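Local coordinates for protein ATPase BagA (Mycobacterium tuberculosis H37Rv, PDB 6BS3) that forms, with its partner BagB, a heterodimeric Get3-like ATPase complex whose ATP hydrolysis is needed for resistance to nitric oxide and to high levels of glycerol, at residues Gly131-Ile141 / Arg171-Leu182; Ile95-Leu103 / Met116-Thr126. All coordinates share one frame; numbering follows the deposited sequence.

Contact 1: Gly131-Ile141 / Arg171-Leu182; sequences GLRDVLLTGKI and RFLDVTKAVSDL
A knob-into-hole contact seats the ring of Phe-172 among Asp-134, Leu-137, Thr-138 and Ile-141 of helix 130-146, within the P-loop NTPase domain of this ArsA-family protein. The methyl CG2 of Thr-138 lies over one face of the ring, 4.0 Å from the Phe-172 ring centroid and 20° off the normal. This is a CH-pi contact, offset toward the rim. Thr-138 is held in this rotation by its hydroxyl: OG1 takes the position between the backbone N and the carbonyl carbon (chi1 62°) and donates to Asp-134 O at 2.8 Å. That carbonyl also accepts from Thr-138 N, on the opposite face of its plane. At the ring edge, Asp-134 OD1 is 3.6 Å from Phe-172 CD1, and the carboxylate stands nearly perpendicular to the ring. Ile-141 CD1 comes to the edge at CZ from the opposite direction.

Toward the N-terminal end of helix 130-146, Gly-131, Leu-132 and Val-135 pack on helix 175-179 and the turn after it. The axes of segments 131-141 and 175-179 approach to 8.3 Å, with 127° between their N-to-C directions. The backbone O of Ala-178 lies where a side chain on residue 131 would be, and the CA atoms of Gly-131 and Ala-178 are 3.9 Å apart. Ala-178 CB also rests on Gly-131 O. Val-135 CG2 touches Ala-178 CB, Val-179 CG2 and Leu-182 CD1. Val-135 and Leu-182 meet tip to tip, while the Leu-132 and Leu-182 side chains cross at about a right angle, with Leu-132 CB 3.8 Å from Leu-182 CD2.

No hydrogen bond joins the two segments. The contact therefore rests on shape and apolar burial, with one carboxylate oxygen placed at the edge of the Phe-172 ring, where the C-H groups probably favour it.

Contact 2: Ile95-Leu103 / Met116-Thr126; sequences IEAAFLEYL and MRRIGAVEFAT
Apolar packing centres on Phe-99, whose ring enters a hole formed by Met-116, Val-122, Ala-125 and Thr-126. Its CG lies anti to the backbone N (chi1 -176°), which directs the ring at helix 121-128. Val-122 CG1 meets the ring in its plane, at the edge, 3.3 Å from Phe-99 CD2. Met-116 CE approaches the edge more loosely, 4.2 Å from Phe-99 CE2. Ala-125 CB is 4.0 Å from the same CE2. Leu-103 CD1, from the ring's own helix, lies over one face and also reaches Met-116 SD. The two branches of Val-122 divide the work: CG1 packs on Phe-99 and Glu-96, and CG2 packs on Leu-100 CD2. Ile-95 CG1 slides past Thr-126 CG2 at 3.8 Å.

Polar groups gather at Glu-96. Its extended chain runs across Val-122 and brings OE1 to 3.4 Å from Arg-117 CG. This is contact with the aliphatic part of the arginine, not with its guanidinium. Glu-96 OE2 and Glu-123 OE2 are 3.4 Å apart, two acceptors of like charge. A water bridges the two carboxylates, donating to Glu-96 OE1 at 2.8 Å and to Glu-123 OE2, and accepting from Glu-123 N. It probably eases the repulsion between the carboxylates.

The backbone turn at Gly-120 is a Schellman motif that ends helix 110-117, with Ala-121 N bonded to Met-116 O. Gly-120 is also the N-cap of the next helix. Helices 110-117 and 121-128 thus both pack on helix 95-107; segments 95-103 and 121-126 cross at 92°, a near-orthogonal helix packing within the ArsA-family domain.

Overall arrangement
From the N terminus, strand 86-92 leads into helix 95-107. Contact 2 then closes a short, mostly helical loop when the chain returns through helices 110-117 and 121-128. Helix 130-146 follows directly, and contact 1 opens on it. The chain next adds strand 158-162 to the central sheet before helices 169-172 and 175-179 close contact 1. The two loops lie in series; neither nests in the other. They still touch, because helix 130-146 also packs on helix 95-107: Leu-132 and Leu-136 reach Phe-99 and Tyr-102. Arg-133 NH1 probably bonds to Thr-126 O. Together they tie helices 95-107, 110-117 and 121-128 through helix 130-146 to the helices that follow strand 158-162.

Contact 1: Gly131-Ile141 / Arg171-Leu182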
loop_
_atom_site.group_PDB
_atom_site.type_symbol
_atom_site.label_atom_id
_atom_site.label_comp_id
_atom_site.label_asym_id
_atom_site.label_seq_id
_atom_site.Cartn_x
_atom_site.Cartn_y
_atom_site.Cartn_z
ATOM N N GLY A 131 -19.054 -9.015 -6.424
ATOM C CA GLY A 131 -19.617 -8.681 -7.730
ATOM C C GLY A 131 -20.744 -7.670 -7.616
ATOM O O GLY A 131 -20.807 -6.727 -8.406
ATOM N N LEU A 132 -21.630 -7.837 -6.605
ATOM C CA LEU A 132 -22.716 -6.884 -6.320
ATOM C C LEU A 132 -22.100 -5.495 -5.984
ATOM O O LEU A 132 -22.558 -4.474 -6.490
ATOM C CB LEU A 132 -23.591 -7.383 -5.135
ATOM C CG LEU A 132 -24.716 -6.428 -4.686
ATOM C CD1 LEU A 132 -25.697 -6.164 -5.818
ATOM C CD2 LEU A 132 -25.441 -6.966 -3.465
ATOM N N ARG A 133 -21.038 -5.490 -5.167
ATOM C CA ARG A 133 -20.292 -4.306 -4.784
ATOM C C ARG A 133 -19.813 -3.541 -6.017
ATOM O O ARG A 133 -20.152 -2.372 -6.158
ATOM C CB ARG A 133 -19.114 -4.727 -3.892
ATOM C CG ARG A 133 -18.635 -3.670 -2.916
ATOM C CD ARG A 133 -17.888 -4.336 -1.777
ATOM N NE ARG A 133 -16.705 -5.049 -2.258
ATOM C CZ ARG A 133 -16.357 -6.275 -1.879
ATOM N NH1 ARG A 133 -17.094 -6.941 -0.998
ATOM N NH2 ARG A 133 -15.271 -6.844 -2.378
ATOM N N ASP A 134 -19.109 -4.222 -6.948
ATOM C CA ASP A 134 -18.594 -3.621 -8.186
ATOM C C ASP A 134 -19.702 -3.135 -9.138
ATOM O O ASP A 134 -19.496 -2.130 -9.820
ATOM C CB ASP A 134 -17.605 -4.575 -8.896
ATOM C CG ASP A 134 -16.357 -4.925 -8.074
ATOM O OD1 ASP A 134 -16.048 -4.187 -7.107
ATOM O OD2 ASP A 134 -15.695 -5.937 -8.395
ATOM N N VAL A 135 -20.858 -3.845 -9.196
ATOM C CA VAL A 135 -22.030 -3.469 -9.995
ATOM C C VAL A 135 -22.589 -2.139 -9.454
ATOM O O VAL A 135 -22.881 -1.239 -10.235
ATOM C CB VAL A 135 -23.112 -4.602 -10.033
ATOM C CG1 VAL A 135 -24.505 -4.070 -10.407
ATOM C CG2 VAL A 135 -22.700 -5.723 -10.975
ATOM N N LEU A 136 -22.720 -2.019 -8.124
ATOM C CA LEU A 136 -23.229 -0.812 -7.473
ATOM C C LEU A 136 -22.319 0.384 -7.724
ATOM O O LEU A 136 -22.821 1.459 -8.032
ATOM C CB LEU A 136 -23.408 -1.026 -5.949
ATOM C CG LEU A 136 -24.456 -2.061 -5.516
ATOM C CD1 LEU A 136 -24.367 -2.337 -4.025
ATOM C CD2 LEU A 136 -25.860 -1.627 -5.894
ATOM N N LEU A 137 -20.990 0.184 -7.602
ATOM C CA LEU A 137 -19.966 1.218 -7.741
ATOM C C LEU A 137 -19.786 1.708 -9.163
ATOM O O LEU A 137 -19.847 2.914 -9.369
ATOM C CB LEU A 137 -18.615 0.784 -7.135
ATOM C CG LEU A 137 -18.619 0.460 -5.640
ATOM C CD1 LEU A 137 -17.382 -0.313 -5.236
ATOM C CD2 LEU A 137 -18.793 1.714 -4.800
ATOM N N THR A 138 -19.587 0.802 -10.138
ATOM C CA THR A 138 -19.411 1.184 -11.549
ATOM C C THR A 138 -20.736 1.738 -12.110
ATOM O O THR A 138 -20.719 2.581 -13.012
ATOM C CB THR A 138 -18.888 -0.001 -12.411
ATOM O OG1 THR A 138 -19.851 -1.064 -12.383
ATOM C CG2 THR A 138 -17.507 -0.499 -11.977
ATOM N N GLY A 139 -21.851 1.235 -11.589
ATOM C CA GLY A 139 -23.184 1.683 -11.987
ATOM C C GLY A 139 -23.446 3.112 -11.552
ATOM O O GLY A 139 -24.016 3.893 -12.314
ATOM N N LYS A 140 -23.002 3.478 -10.340
ATOM C CA LYS A 140 -23.139 4.839 -9.806
ATOM C C LYS A 140 -22.200 5.792 -10.548
ATOM O O LYS A 140 -22.587 6.922 -10.826
ATOM C CB LYS A 140 -22.898 4.881 -8.278
ATOM C CG LYS A 140 -22.996 6.279 -7.645
ATOM C CD LYS A 140 -24.374 6.894 -7.785
ATOM C CE LYS A 140 -24.389 8.347 -7.394
ATOM N NZ LYS A 140 -25.696 8.979 -7.713
ATOM N N ILE A 141 -20.976 5.328 -10.869
ATOM C CA ILE A 141 -19.981 6.083 -11.631
ATOM C C ILE A 141 -20.596 6.433 -13.002
ATOM O O ILE A 141 -20.589 7.600 -13.384
ATOM C CB ILE A 141 -18.657 5.280 -11.761
ATOM C CG1 ILE A 141 -17.883 5.247 -10.401
ATOM C CG2 ILE A 141 -17.772 5.838 -12.912
ATOM C CD1 ILE A 141 -16.623 4.164 -10.383
ATOM N N ARG A 171 -10.363 -6.501 -12.361
ATOM C CA ARG A 171 -11.556 -7.161 -11.821
ATOM C C ARG A 171 -12.680 -6.144 -11.530
ATOM O O ARG A 171 -13.845 -6.413 -11.847
ATOM C CB ARG A 171 -11.190 -7.977 -10.562
ATOM C CG ARG A 171 -12.388 -8.574 -9.770
ATOM C CD ARG A 171 -13.158 -9.659 -10.523
ATOM N NE ARG A 171 -12.287 -10.747 -10.984
ATOM C CZ ARG A 171 -12.083 -11.885 -10.325
ATOM N NH1 ARG A 171 -12.700 -12.115 -9.172
ATOM N NH2 ARG A 171 -11.262 -12.805 -10.817
ATOM N N PHE A 172 -12.332 -4.969 -10.966
ATOM C CA PHE A 172 -13.297 -3.903 -10.680
ATOM C C PHE A 172 -14.063 -3.450 -11.939
ATOM O O PHE A 172 -15.253 -3.120 -11.854
ATOM C CB PHE A 172 -12.600 -2.703 -10.014
ATOM C CG PHE A 172 -13.478 -1.489 -9.794
ATOM C CD1 PHE A 172 -14.493 -1.505 -8.840
ATOM C CD2 PHE A 172 -13.275 -0.320 -10.523
ATOM C CE1 PHE A 172 -15.301 -0.379 -8.631
ATOM C CE2 PHE A 172 -14.081 0.813 -10.307
ATOM C CZ PHE A 172 -15.085 0.774 -9.362
ATOM N N LEU A 173 -13.373 -3.432 -13.102
ATOM C CA LEU A 173 -13.961 -3.004 -14.371
ATOM C C LEU A 173 -14.477 -4.173 -15.209
ATOM O O LEU A 173 -14.918 -3.968 -16.339
ATOM C CB LEU A 173 -12.975 -2.111 -15.157
ATOM C CG LEU A 173 -12.494 -0.854 -14.407
ATOM C CD1 LEU A 173 -11.279 -0.257 -15.061
ATOM C CD2 LEU A 173 -13.622 0.157 -14.215
ATOM N N ASP A 174 -14.462 -5.387 -14.644
ATOM C CA ASP A 174 -14.955 -6.577 -15.325
ATOM C C ASP A 174 -16.453 -6.750 -15.026
ATOM O O ASP A 174 -16.848 -7.511 -14.135
ATOM C CB ASP A 174 -14.110 -7.802 -14.946
ATOM C CG ASP A 174 -14.233 -8.998 -15.866
ATOM O OD1 ASP A 174 -15.187 -9.034 -16.685
ATOM O OD2 ASP A 174 -13.388 -9.909 -15.760
ATOM N N VAL A 175 -17.276 -5.998 -15.762
ATOM C CA VAL A 175 -18.740 -5.952 -15.629
ATOM C C VAL A 175 -19.396 -7.328 -15.896
ATOM O O VAL A 175 -20.332 -7.698 -15.193
ATOM C CB VAL A 175 -19.344 -4.807 -16.496
ATOM C CG1 VAL A 175 -20.848 -4.636 -16.258
ATOM C CG2 VAL A 175 -18.622 -3.491 -16.230
ATOM N N THR A 176 -18.871 -8.089 -16.860
ATOM C CA THR A 176 -19.353 -9.429 -17.209
ATOM C C THR A 176 -19.174 -10.385 -16.019
ATOM O O THR A 176 -20.133 -11.075 -15.681
ATOM C CB THR A 176 -18.714 -9.891 -18.533
ATOM O OG1 THR A 176 -19.174 -9.016 -19.566
ATOM C CG2 THR A 176 -19.057 -11.329 -18.900
ATOM N N LYS A 177 -17.993 -10.380 -15.353
ATOM C CA LYS A 177 -17.764 -11.227 -14.179
ATOM C C LYS A 177 -18.585 -10.789 -12.960
ATOM O O LYS A 177 -19.106 -11.655 -12.249
ATOM C CB LYS A 177 -16.270 -11.359 -13.821
ATOM C CG LYS A 177 -15.492 -12.310 -14.735
ATOM C CD LYS A 177 -15.831 -13.803 -14.534
ATOM C CE LYS A 177 -15.441 -14.640 -15.733
ATOM N NZ LYS A 177 -15.621 -16.095 -15.478
ATOM N N ALA A 178 -18.723 -9.462 -12.728
ATOM C CA ALA A 178 -19.493 -8.935 -11.602
ATOM C C ALA A 178 -20.986 -9.322 -11.666
ATOM O O ALA A 178 -21.560 -9.724 -10.653
ATOM C CB ALA A 178 -19.331 -7.422 -11.508
ATOM N N VAL A 179 -21.592 -9.228 -12.855
ATOM C CA VAL A 179 -23.006 -9.515 -13.111
ATOM C C VAL A 179 -23.306 -11.034 -13.051
ATOM O O VAL A 179 -24.424 -11.411 -12.699
ATOM C CB VAL A 179 -23.440 -8.835 -14.445
ATOM C CG1 VAL A 179 -24.801 -9.305 -14.926
ATOM C CG2 VAL A 179 -23.436 -7.317 -14.309
ATOM N N SER A 180 -22.302 -11.893 -13.338
ATOM C CA SER A 180 -22.419 -13.366 -13.351
ATOM C C SER A 180 -22.927 -13.996 -12.040
ATOM O O SER A 180 -23.477 -15.092 -12.068
ATOM C CB SER A 180 -21.093 -14.010 -13.758
ATOM O OG SER A 180 -20.175 -14.092 -12.678
ATOM N N ASP A 181 -22.726 -13.315 -10.909
ATOM C CA ASP A 181 -23.122 -13.793 -9.584
ATOM C C ASP A 181 -24.365 -13.071 -9.060
ATOM O O ASP A 181 -24.686 -13.160 -7.868
ATOM C CB ASP A 181 -21.937 -13.686 -8.601
ATOM C CG ASP A 181 -20.722 -14.476 -9.049
ATOM O OD1 ASP A 181 -20.676 -15.701 -8.781
ATOM O OD2 ASP A 181 -19.822 -13.873 -9.683
ATOM N N LEU A 182 -25.070 -12.367 -9.961
ATOM C CA LEU A 182 -26.309 -11.664 -9.642
ATOM C C LEU A 182 -27.502 -12.406 -10.252
ATOM O O LEU A 182 -27.323 -13.220 -11.166
ATOM C CB LEU A 182 -26.277 -10.206 -10.127
ATOM C CG LEU A 182 -25.258 -9.237 -9.506
ATOM C CD1 LEU A 182 -25.612 -7.824 -9.874
ATOM C CD2 LEU A 182 -25.207 -9.349 -7.978
#

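Contact 2: Ile95-Leu103 / Met116-Thr126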
loop_
_atom_site.group_PDB
_atom_site.type_symbol
_atom_site.label_atom_id
_atom_site.label_comp_id
_atom_site.label_asym_id
_atom_site.label_seq_id
_atom_site.Cartn_x
_atom_site.Cartn_y
_atom_site.Cartn_z
ATOM N N ILE A 95 -21.425 2.465 0.022
ATOM C CA ILE A 95 -21.903 1.211 -0.589
ATOM C C ILE A 95 -23.232 0.735 0.021
ATOM O O ILE A 95 -24.089 0.225 -0.702
ATOM C CB ILE A 95 -20.812 0.083 -0.616
ATOM C CG1 ILE A 95 -21.163 -1.033 -1.628
ATOM C CG2 ILE A 95 -20.520 -0.510 0.775
ATOM C CD1 ILE A 95 -21.069 -0.655 -3.048
ATOM N N GLU A 96 -23.407 0.941 1.336
ATOM C CA GLU A 96 -24.617 0.572 2.068
ATOM C C GLU A 96 -25.813 1.385 1.571
ATOM O O GLU A 96 -26.818 0.792 1.183
ATOM C CB GLU A 96 -24.379 0.693 3.570
ATOM C CG GLU A 96 -25.626 0.549 4.420
ATOM C CD GLU A 96 -25.392 -0.002 5.815
ATOM O OE1 GLU A 96 -26.402 -0.225 6.517
ATOM O OE2 GLU A 96 -24.218 -0.206 6.211
ATOM N N ALA A 97 -25.655 2.721 1.463
ATOM C CA ALA A 97 -26.690 3.623 0.933
ATOM C C ALA A 97 -26.930 3.378 -0.568
ATOM O O ALA A 97 -28.079 3.458 -1.004
ATOM C CB ALA A 97 -26.319 5.079 1.193
ATOM N N ALA A 98 -25.864 3.025 -1.341
ATOM C CA ALA A 98 -25.976 2.697 -2.782
ATOM C C ALA A 98 -26.775 1.398 -2.984
ATOM O O ALA A 98 -27.559 1.309 -3.925
ATOM C CB ALA A 98 -24.596 2.597 -3.438
ATOM N N PHE A 99 -26.614 0.418 -2.080
ATOM C CA PHE A 99 -27.366 -0.842 -2.129
ATOM C C PHE A 99 -28.878 -0.618 -1.868
ATOM O O PHE A 99 -29.699 -1.194 -2.582
ATOM C CB PHE A 99 -26.754 -1.909 -1.191
ATOM C CG PHE A 99 -27.422 -3.268 -1.245
ATOM C CD1 PHE A 99 -27.683 -3.889 -2.461
ATOM C CD2 PHE A 99 -27.790 -3.928 -0.078
ATOM C CE1 PHE A 99 -28.322 -5.132 -2.507
ATOM C CE2 PHE A 99 -28.403 -5.183 -0.126
ATOM C CZ PHE A 99 -28.658 -5.781 -1.338
ATOM N N LEU A 100 -29.230 0.264 -0.894
ATOM C CA LEU A 100 -30.622 0.636 -0.576
ATOM C C LEU A 100 -31.270 1.398 -1.737
ATOM O O LEU A 100 -32.436 1.166 -2.045
ATOM C CB LEU A 100 -30.717 1.481 0.714
ATOM C CG LEU A 100 -30.150 0.912 2.017
ATOM C CD1 LEU A 100 -30.421 1.852 3.160
ATOM C CD2 LEU A 100 -30.751 -0.407 2.350
ATOM N N GLU A 101 -30.505 2.295 -2.376
ATOM C CA GLU A 101 -30.903 3.078 -3.548
ATOM C C GLU A 101 -31.285 2.116 -4.693
ATOM O O GLU A 101 -32.287 2.314 -5.367
ATOM C CB GLU A 101 -29.696 3.919 -3.989
ATOM C CG GLU A 101 -29.913 5.411 -4.159
ATOM C CD GLU A 101 -28.643 6.203 -4.430
ATOM O OE1 GLU A 101 -27.653 5.630 -4.952
ATOM O OE2 GLU A 101 -28.646 7.414 -4.112
ATOM N N TYR A 102 -30.472 1.064 -4.887
ATOM C CA TYR A 102 -30.616 0.028 -5.905
ATOM C C TYR A 102 -31.851 -0.826 -5.631
ATOM O O TYR A 102 -32.669 -0.983 -6.531
ATOM C CB TYR A 102 -29.322 -0.796 -5.927
ATOM C CG TYR A 102 -29.285 -2.034 -6.791
ATOM C CD1 TYR A 102 -28.741 -1.994 -8.071
ATOM C CD2 TYR A 102 -29.610 -3.279 -6.266
ATOM C CE1 TYR A 102 -28.605 -3.152 -8.839
ATOM C CE2 TYR A 102 -29.488 -4.441 -7.024
ATOM C CZ TYR A 102 -28.983 -4.373 -8.310
ATOM O OH TYR A 102 -28.853 -5.519 -9.057
ATOM N N LEU A 103 -32.004 -1.346 -4.393
ATOM C CA LEU A 103 -33.161 -2.150 -3.985
ATOM C C LEU A 103 -34.467 -1.396 -4.206
ATOM O O LEU A 103 -35.422 -1.965 -4.735
ATOM C CB LEU A 103 -33.053 -2.561 -2.509
ATOM C CG LEU A 103 -32.195 -3.775 -2.185
ATOM C CD1 LEU A 103 -31.951 -3.861 -0.702
ATOM C CD2 LEU A 103 -32.854 -5.052 -2.640
ATOM N N MET A 116 -33.068 -4.118 6.814
ATOM C CA MET A 116 -31.747 -4.752 6.721
ATOM C C MET A 116 -30.652 -3.891 7.358
ATOM O O MET A 116 -29.719 -4.433 7.943
ATOM C CB MET A 116 -31.367 -4.998 5.256
ATOM C CG MET A 116 -32.183 -6.050 4.576
ATOM S SD MET A 116 -31.684 -6.146 2.854
ATOM C CE MET A 116 -30.304 -7.291 2.980
ATOM N N ARG A 117 -30.746 -2.561 7.195
ATOM C CA ARG A 117 -29.799 -1.588 7.744
ATOM C C ARG A 117 -29.804 -1.664 9.294
ATOM O O ARG A 117 -28.741 -1.689 9.910
ATOM C CB ARG A 117 -30.138 -0.176 7.223
ATOM C CG ARG A 117 -29.278 0.954 7.793
ATOM C CD ARG A 117 -29.704 2.335 7.319
ATOM N NE ARG A 117 -31.062 2.685 7.742
ATOM C CZ ARG A 117 -31.857 3.515 7.073
ATOM N NH1 ARG A 117 -31.432 4.100 5.958
ATOM N NH2 ARG A 117 -33.084 3.764 7.509
ATOM N N ARG A 118 -31.000 -1.802 9.894
ATOM C CA ARG A 118 -31.214 -1.897 11.342
ATOM C C ARG A 118 -30.671 -3.189 11.984
ATOM O O ARG A 118 -30.659 -3.265 13.213
ATOM C CB ARG A 118 -32.708 -1.700 11.696
ATOM C CG ARG A 118 -33.291 -0.365 11.240
ATOM C CD ARG A 118 -34.753 -0.240 11.627
ATOM N NE ARG A 118 -35.449 0.758 10.809
ATOM C CZ ARG A 118 -36.486 0.498 10.014
ATOM N NH1 ARG A 118 -36.980 -0.733 9.933
ATOM N NH2 ARG A 118 -37.045 1.469 9.305
ATOM N N ILE A 119 -30.244 -4.198 11.171
ATOM C CA ILE A 119 -29.704 -5.493 11.639
ATOM C C ILE A 119 -28.330 -5.830 10.991
ATOM O O ILE A 119 -27.881 -6.982 11.067
ATOM C CB ILE A 119 -30.726 -6.678 11.510
ATOM C CG1 ILE A 119 -31.155 -6.939 10.049
ATOM C CG2 ILE A 119 -31.938 -6.494 12.430
ATOM C CD1 ILE A 119 -31.209 -8.411 9.652
ATOM N N GLY A 120 -27.700 -4.823 10.369
ATOM C CA GLY A 120 -26.397 -4.906 9.712
ATOM C C GLY A 120 -26.310 -5.832 8.515
ATOM O O GLY A 120 -25.211 -6.278 8.169
ATOM N N ALA A 121 -27.457 -6.100 7.847
ATOM C CA ALA A 121 -27.564 -7.033 6.712
ATOM C C ALA A 121 -27.107 -6.471 5.368
ATOM O O ALA A 121 -26.872 -7.244 4.434
ATOM C CB ALA A 121 -28.985 -7.580 6.608
ATOM N N VAL A 122 -26.985 -5.140 5.259
ATOM C CA VAL A 122 -26.538 -4.476 4.024
ATOM C C VAL A 122 -25.014 -4.602 3.955
ATOM O O VAL A 122 -24.480 -4.929 2.892
ATOM C CB VAL A 122 -27.044 -3.010 3.907
ATOM C CG1 VAL A 122 -26.655 -2.390 2.570
ATOM C CG2 VAL A 122 -28.555 -2.927 4.114
ATOM N N GLU A 123 -24.329 -4.402 5.113
ATOM C CA GLU A 123 -22.881 -4.580 5.307
ATOM C C GLU A 123 -22.522 -6.007 4.934
ATOM O O GLU A 123 -21.567 -6.214 4.190
ATOM C CB GLU A 123 -22.495 -4.368 6.782
ATOM C CG GLU A 123 -22.446 -2.918 7.226
ATOM C CD GLU A 123 -22.672 -2.702 8.711
ATOM O OE1 GLU A 123 -21.842 -3.180 9.519
ATOM O OE2 GLU A 123 -23.680 -2.045 9.066
ATOM N N PHE A 124 -23.323 -6.984 5.413
ATOM C CA PHE A 124 -23.161 -8.404 5.159
ATOM C C PHE A 124 -23.229 -8.725 3.672
ATOM O O PHE A 124 -22.249 -9.234 3.132
ATOM C CB PHE A 124 -24.192 -9.205 5.974
ATOM C CG PHE A 124 -24.062 -10.708 5.868
ATOM C CD1 PHE A 124 -23.129 -11.400 6.639
ATOM C CD2 PHE A 124 -24.871 -11.433 5.004
ATOM C CE1 PHE A 124 -23.007 -12.788 6.539
ATOM C CE2 PHE A 124 -24.740 -12.818 4.899
ATOM C CZ PHE A 124 -23.817 -13.486 5.677
ATOM N N ALA A 125 -24.365 -8.400 3.010
ATOM C CA ALA A 125 -24.650 -8.631 1.579
ATOM C C ALA A 125 -23.574 -8.062 0.652
ATOM O O ALA A 125 -23.163 -8.745 -0.293
ATOM C CB ALA A 125 -26.012 -8.050 1.215
ATOM N N THR A 126 -23.117 -6.813 0.923
ATOM C CA THR A 126 -22.057 -6.147 0.140
ATOM C C THR A 126 -20.703 -6.843 0.364
ATOM O O THR A 126 -19.942 -7.003 -0.591
ATOM C CB THR A 126 -22.037 -4.625 0.386
ATOM O OG1 THR A 126 -22.046 -4.363 1.791
ATOM C CG2 THR A 126 -23.233 -3.916 -0.249
HETATM O O HOH W 1 -25.822 -2.960 7.010
#